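Local atomic coordinates of YncI copper-binding domain-containing protein (Nocardia farcinica, PDB entry 3ESM), a protein that is of unknown function but probably binds copper, with an immunoglobulin-like domain in a protein that also has a transmembrane helix. Residues M51-R57 with V69-D74. The protein carries 2 engineered substitutions. Residue numbers count along the deposited sequence, not the author numbering.
Sequences MPGWTAR and VTWTAD. Engineered in segment 51-57: Met51 (natural residue Leu).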
ATOM      1  N   MET A  51      15.666  -7.557   5.929  1.00 34.02           N
ATOM      2  CA  MET A  51      15.919  -6.640   4.831  0.50 31.97           C
ATOM      3  C   MET A  51      16.214  -5.289   5.492  1.00 31.11           C
ATOM      4  O   MET A  51      15.262  -4.591   5.860  1.00 30.20           O
ATOM      5  CB  MET A  51      14.609  -6.577   4.010  0.50 31.41           C
ATOM      6  CG  MET A  51      14.631  -5.854   2.686  0.50 30.52           C
ATOM      7  SD  MET A  51      13.093  -6.146   1.710  0.50 26.47           S
ATOM      8  CE  MET A  51      13.418  -5.055   0.351  0.50 31.50           C
ATOM      9  N   PRO A  52      17.499  -4.915   5.668  1.00 29.27           N
ATOM     10  CA  PRO A  52      17.773  -3.659   6.348  1.00 27.71           C
ATOM     11  C   PRO A  52      17.015  -2.502   5.711  1.00 26.75           C
ATOM     12  O   PRO A  52      16.985  -2.374   4.462  1.00 26.53           O
ATOM     13  CB  PRO A  52      19.300  -3.493   6.190  1.00 28.80           C
ATOM     14  CG  PRO A  52      19.773  -4.917   6.126  1.00 28.80           C
ATOM     15  CD  PRO A  52      18.743  -5.584   5.231  1.00 30.31           C
ATOM     16  N   GLY A  53      16.410  -1.688   6.561  1.00 26.78           N
ATOM     17  CA  GLY A  53      15.681  -0.519   6.090  1.00 25.74           C
ATOM     18  C   GLY A  53      14.243  -0.792   5.716  1.00 25.33           C
ATOM     19  O   GLY A  53      13.541   0.133   5.320  1.00 25.06           O
ATOM     20  N   TRP A  54      13.800  -2.043   5.826  1.00 24.73           N
ATOM     21  CA  TRP A  54      12.386  -2.387   5.505  1.00 23.94           C
ATOM     22  C   TRP A  54      11.784  -3.182   6.648  1.00 25.49           C
ATOM     23  O   TRP A  54      12.509  -3.938   7.345  1.00 26.23           O
ATOM     24  CB  TRP A  54      12.326  -3.272   4.254  1.00 24.49           C
ATOM     25  CG  TRP A  54      12.836  -2.588   3.024  1.00 23.46           C
ATOM     26  CD1 TRP A  54      14.159  -2.338   2.688  1.00 29.11           C
ATOM     27  CD2 TRP A  54      12.046  -2.035   1.972  1.00 24.77           C
ATOM     28  NE1 TRP A  54      14.216  -1.677   1.464  1.00 26.63           N
ATOM     29  CE2 TRP A  54      12.944  -1.498   0.997  1.00 24.14           C
ATOM     30  CE3 TRP A  54      10.684  -2.000   1.722  1.00 23.97           C
ATOM     31  CZ2 TRP A  54      12.493  -0.841  -0.166  1.00 25.53           C
ATOM     32  CZ3 TRP A  54      10.231  -1.361   0.515  1.00 23.10           C
ATOM     33  CH2 TRP A  54      11.143  -0.806  -0.401  1.00 23.17           C
ATOM     34  N   THR A  55      10.487  -3.017   6.870  1.00 24.09           N
ATOM     35  CA  THR A  55       9.790  -3.830   7.843  1.00 24.46           C
ATOM     36  C   THR A  55       8.812  -4.725   7.111  1.00 24.97           C
ATOM     37  O   THR A  55       8.175  -4.284   6.181  1.00 26.39           O
ATOM     38  CB  THR A  55       9.062  -2.955   8.870  1.00 25.58           C
ATOM     39  OG1 THR A  55      10.082  -2.251   9.635  1.00 28.01           O
ATOM     40  CG2 THR A  55       8.231  -3.837   9.793  1.00 29.12           C
ATOM     41  N   ALA A  56       8.731  -5.995   7.497  1.00 24.34           N
ATOM     42  CA  ALA A  56       7.788  -6.912   6.852  1.00 24.01           C
ATOM     43  C   ALA A  56       6.714  -7.383   7.840  1.00 24.31           C
ATOM     44  O   ALA A  56       7.001  -7.607   9.049  1.00 24.52           O
ATOM     45  CB  ALA A  56       8.504  -8.100   6.243  1.00 25.07           C
ATOM     46  N   ARG A  57       5.483  -7.508   7.343  1.00 22.70           N
ATOM     47  CA  ARG A  57       4.405  -8.119   8.122  1.00 23.10           C
ATOM     48  C   ARG A  57       3.814  -9.228   7.260  1.00 24.00           C
ATOM     49  O   ARG A  57       3.678  -9.068   6.045  1.00 23.41           O
ATOM     50  CB  ARG A  57       3.271  -7.154   8.519  1.00 24.41           C
ATOM     51  CG  ARG A  57       2.509  -6.531   7.401  1.00 25.49           C
ATOM     52  CD  ARG A  57       1.446  -5.548   7.978  1.00 26.25           C
ATOM     53  NE  ARG A  57       0.290  -6.236   8.553  1.00 25.26           N
ATOM     54  CZ  ARG A  57      -0.119  -6.152   9.821  1.00 28.72           C
ATOM     55  NH1 ARG A  57       0.525  -5.391  10.724  1.00 22.28           N
ATOM     56  NH2 ARG A  57      -1.197  -6.834  10.179  1.00 27.61           N
ATOM     57  N   VAL A  69       1.696 -10.692   2.407  1.00 22.83           N
ATOM     58  CA  VAL A  69       2.932 -10.235   3.072  1.00 22.67           C
ATOM     59  C   VAL A  69       3.155  -8.832   2.570  1.00 23.30           C
ATOM     60  O   VAL A  69       2.895  -8.534   1.386  1.00 23.01           O
ATOM     61  CB  VAL A  69       4.142 -11.140   2.756  1.00 23.89           C
ATOM     62  CG1 VAL A  69       4.290 -11.405   1.236  1.00 23.09           C
ATOM     63  CG2 VAL A  69       5.443 -10.544   3.343  1.00 24.36           C
ATOM     64  N   THR A  70       3.602  -7.945   3.463  1.00 22.45           N
ATOM     65  CA  THR A  70       3.836  -6.561   3.038  1.00 23.73           C
ATOM     66  C   THR A  70       5.197  -6.120   3.518  1.00 24.28           C
ATOM     67  O   THR A  70       5.547  -6.353   4.696  1.00 25.33           O
ATOM     68  CB  THR A  70       2.806  -5.583   3.626  1.00 24.23           C
ATOM     69  OG1 THR A  70       1.488  -5.913   3.193  1.00 25.62           O
ATOM     70  CG2 THR A  70       3.150  -4.128   3.219  1.00 25.65           C
ATOM     71  N   TRP A  71       5.999  -5.547   2.624  1.00 21.46           N
ATOM     72  CA  TRP A  71       7.284  -4.927   3.023  1.00 22.36           C
ATOM     73  C   TRP A  71       7.124  -3.426   2.895  1.00 22.71           C
ATOM     74  O   TRP A  71       6.548  -2.946   1.909  1.00 22.68           O
ATOM     75  CB  TRP A  71       8.398  -5.357   2.071  1.00 22.51           C
ATOM     76  CG  TRP A  71       8.777  -6.777   2.133  1.00 22.34           C
ATOM     77  CD1 TRP A  71       9.780  -7.316   2.898  1.00 24.56           C
ATOM     78  CD2 TRP A  71       8.229  -7.855   1.357  1.00 23.23           C
ATOM     79  NE1 TRP A  71       9.872  -8.670   2.655  1.00 25.76           N
ATOM     80  CE2 TRP A  71       8.933  -9.030   1.720  1.00 25.02           C
ATOM     81  CE3 TRP A  71       7.198  -7.937   0.407  1.00 25.50           C
ATOM     82  CZ2 TRP A  71       8.684 -10.275   1.124  1.00 25.78           C
ATOM     83  CZ3 TRP A  71       6.931  -9.173  -0.179  1.00 26.54           C
ATOM     84  CH2 TRP A  71       7.658 -10.333   0.195  1.00 26.55           C
ATOM     85  N   THR A  72       7.647  -2.672   3.858  1.00 21.83           N
ATOM     86  CA  THR A  72       7.449  -1.223   3.879  1.00 22.64           C
ATOM     87  C   THR A  72       8.771  -0.593   4.204  1.00 22.69           C
ATOM     88  O   THR A  72       9.434  -1.018   5.155  1.00 22.74           O
ATOM     89  CB  THR A  72       6.466  -0.804   4.978  1.00 23.69           C
ATOM     90  OG1 THR A  72       5.218  -1.494   4.788  1.00 24.19           O
ATOM     91  CG2 THR A  72       6.227   0.725   4.896  1.00 25.79           C
ATOM     92  N   ALA A  73       9.150   0.421   3.422  1.00 21.29           N
ATOM     93  CA  ALA A  73      10.428   1.111   3.656  1.00 21.41           C
ATOM     94  C   ALA A  73      10.345   1.929   4.945  1.00 22.18           C
ATOM     95  O   ALA A  73       9.371   2.662   5.159  1.00 22.07           O
ATOM     96  CB  ALA A  73      10.706   2.018   2.447  1.00 21.48           C
ATOM     97  N   ASP A  74      11.289   1.685   5.873  1.00 23.23           N
ATOM     98  CA  ASP A  74      11.383   2.497   7.083  1.00 24.45           C
ATOM     99  C   ASP A  74      11.544   3.984   6.794  1.00 23.08           C
ATOM    100  O   ASP A  74      12.120   4.378   5.808  1.00 23.29           O
ATOM    101  CB  ASP A  74      12.583   2.066   7.927  1.00 25.14           C
ATOM    102  CG  ASP A  74      12.498   0.626   8.353  1.00 29.09           C
ATOM    103  OD1 ASP A  74      11.392   0.072   8.338  1.00 30.17           O
ATOM    104  OD2 ASP A  74      13.568   0.054   8.672  1.00 34.22           O
TER
HETATM  105  O   HOH W   1      13.607  -2.480   9.845  1.00 40.09           O
HETATM  106  O   HOH W   2       5.127  -3.642   6.446  1.00 26.11           O
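Two tryptophans on adjacent strands, Trp54 and Trp71, share one face of the sheet with Ala56 and Ala73; the indole of Trp54 lies across Ala73 on the partner strand, whereas Ala56 CB and Met51 SD approach the Trp71 ring obliquely. Ala73 CB sits 3.9 Å from the centroid of the six-membered ring of Trp54, almost on its normal, a CH-pi contact; Ala56 CB packs 3.7 Å from Trp71 CD1. Met51, an engineered residue (Leu in the natural protein), adds a Met-aromatic contact, its SD 3.7 Å from Trp71 CD1. Both indoles also meet Phe88 of strand 85-93, so this face looks into the interior between the two sheets of the immunoglobulin-like fold. The strands form an antiparallel beta hairpin, with paired backbone hydrogen bonds (Thr55 N to Thr72 O 2.8 Å, Thr72 N to Thr55 O 2.9 Å; Arg57 N to Thr70 O 2.9 Å, Thr70 N to Arg57 O 2.8 Å). Beyond them, Asp74 N donates to Gly53 O (2.8 Å), and Gly53 occupies the third position of a type II turn from Met51 to Trp54, with a positive phi. Thr55, Arg57, Thr70 and Thr72 line the other face, where Thr55 OG1 donates to Asp74 OD1 (3.0 Å). The second subunit packs here: its Asn77 O accepts from Arg57 NH2, which also forms a salt bridge with Asp59 of its own chain.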